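Local structure of NADH oxidoreductase (Mesorhizobium loti, 3PI7) at residues P150-A153 and I154-D158. The protein probably binds NADPH and acts as an oxidoreductase on NAD(P)H, combining a GroES-like fold with a Rossmann fold. Sequence-based numbering, arbitrary orientation. Where two conformers were deposited one is given.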
loop_
_atom_site.group_PDB
_atom_site.type_symbol
_atom_site.label_atom_id
_atom_site.label_comp_id
_atom_site.label_asym_id
_atom_site.label_seq_id
_atom_site.Cartn_x
_atom_site.Cartn_y
_atom_site.Cartn_z
ATOM N N PRO A 150 -4.395 21.661 -11.912
ATOM C CA PRO A 150 -3.209 21.646 -12.782
ATOM C C PRO A 150 -1.949 21.130 -12.094
ATOM O O PRO A 150 -1.217 20.356 -12.695
ATOM C CB PRO A 150 -3.073 23.121 -13.168
ATOM C CG PRO A 150 -4.509 23.569 -13.259
ATOM C CD PRO A 150 -5.026 23.000 -11.947
ATOM N N LEU A 151 -1.694 21.531 -10.823
ATOM C CA LEU A 151 -0.463 21.070 -10.180
ATOM C C LEU A 151 -0.585 19.634 -9.770
ATOM O O LEU A 151 0.408 18.926 -9.854
ATOM C CB LEU A 151 -0.061 21.943 -8.987
ATOM C CG LEU A 151 0.231 23.404 -9.383
ATOM C CD1 LEU A 151 0.563 24.212 -8.164
ATOM C CD2 LEU A 151 1.395 23.494 -10.419
ATOM N N THR A 152 -1.793 19.171 -9.384
ATOM C CA THR A 152 -1.976 17.749 -9.078
ATOM C C THR A 152 -1.787 16.939 -10.357
ATOM O O THR A 152 -1.191 15.853 -10.302
ATOM C CB THR A 152 -3.376 17.500 -8.492
ATOM O OG1 THR A 152 -3.549 18.345 -7.366
ATOM C CG2 THR A 152 -3.596 16.044 -8.073
ATOM N N ALA A 153 -2.279 17.461 -11.502
ATOM C CA ALA A 153 -2.141 16.731 -12.769
ATOM C C ALA A 153 -0.686 16.592 -13.140
ATOM O O ALA A 153 -0.263 15.526 -13.582
ATOM C CB ALA A 153 -2.892 17.426 -13.899
ATOM N N ILE A 154 0.078 17.664 -13.013
ATOM C CA ILE A 154 1.494 17.608 -13.354
ATOM C C ILE A 154 2.193 16.635 -12.435
ATOM O O ILE A 154 2.921 15.767 -12.902
ATOM C CB ILE A 154 2.125 19.021 -13.310
ATOM C CG1 ILE A 154 1.560 19.854 -14.492
ATOM C CG2 ILE A 154 3.698 18.957 -13.354
ATOM C CD1 ILE A 154 1.786 21.393 -14.358
ATOM N N ALA A 155 1.974 16.781 -11.126
ATOM C CA ALA A 155 2.683 15.945 -10.175
ATOM C C ALA A 155 2.342 14.458 -10.337
ATOM O O ALA A 155 3.245 13.631 -10.308
ATOM C CB ALA A 155 2.369 16.405 -8.766
HETATM N N MSE A 156 1.069 14.122 -10.550
HETATM C CA MSE A 156 0.676 12.726 -10.673
HETATM C C MSE A 156 1.017 12.168 -12.047
HETATM O O MSE A 156 1.424 11.020 -12.136
HETATM C CB MSE A 156 -0.812 12.539 -10.339
HETATM C CG MSE A 156 -1.078 12.788 -8.846
HETATM SE SE MSE A 156 -2.764 12.003 -8.190
HETATM C CE MSE A 156 -3.689 12.569 -9.691
ATOM N N PHE A 157 0.936 12.976 -13.094
ATOM C CA PHE A 157 1.345 12.476 -14.393
ATOM C C PHE A 157 2.869 12.192 -14.376
ATOM O O PHE A 157 3.301 11.245 -15.044
ATOM C CB PHE A 157 0.930 13.414 -15.521
ATOM C CG PHE A 157 1.269 12.817 -16.860
ATOM C CD1 PHE A 157 0.688 11.618 -17.274
ATOM C CD2 PHE A 157 2.204 13.424 -17.692
ATOM C CE1 PHE A 157 1.047 11.038 -18.497
ATOM C CE2 PHE A 157 2.537 12.851 -18.923
ATOM C CZ PHE A 157 1.972 11.651 -19.302
ATOM N N ASP A 158 3.664 12.951 -13.561
ATOM C CA ASP A 158 5.106 12.722 -13.417
ATOM C C ASP A 158 5.338 11.293 -12.870
ATOM O O ASP A 158 6.283 10.632 -13.271
ATOM C CB ASP A 158 5.746 13.781 -12.498
ATOM C CG ASP A 158 6.270 15.042 -13.185
ATOM O OD1 ASP A 158 6.325 15.063 -14.439
ATOM O OD2 ASP A 158 6.675 15.988 -12.465
#
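Ile-154 binds the preceding turn of helix 148-163 through its backbone, N donating to Pro-150 O at 3.0 Å. CG1 stands anti to Ile-154's own carbonyl carbon (chi1 -70°) and beside its backbone N, which lays the longer branch against the carbonyl of Pro-150: CG1 lies 3.3 Å from Pro-150 O, and CD1 goes on to a loose 4.5 Å approach to Leu-151 CD2. Proline fits here because its missing N-H costs nothing in the first turn of a helix, while its carbonyl still serves the next turn. Ala-153, whose O accepts from Phe-157 N at 2.9 Å, has a small methyl that suits a buried position where the helix packs on Ile-181 of helix 176-188. Thr-152 and the selenomethionine Met-156 run alongside each other in the same direction, with CG2 of Thr-152 3.8 Å from CE of Met-156. The threonine turns its methyl to this apolar neighbour and its OG1 back to a hydrogen bond with Val-148 O, which satisfies the buried hydroxyl within the helix. A bend at chi3 (-43°) brings CE alongside that methyl. Around this largely buried part of the helix, Met-156 also meets Ile-181, helix 298-313 meets Ile-154 through Ala-304 and Ala-308, and helix 290-296 packs Leu-290 against Leu-151 and Thr-152, while Met-156 touches Tyr-262, just beyond strand 258-261 of the parallel Rossmann sheet.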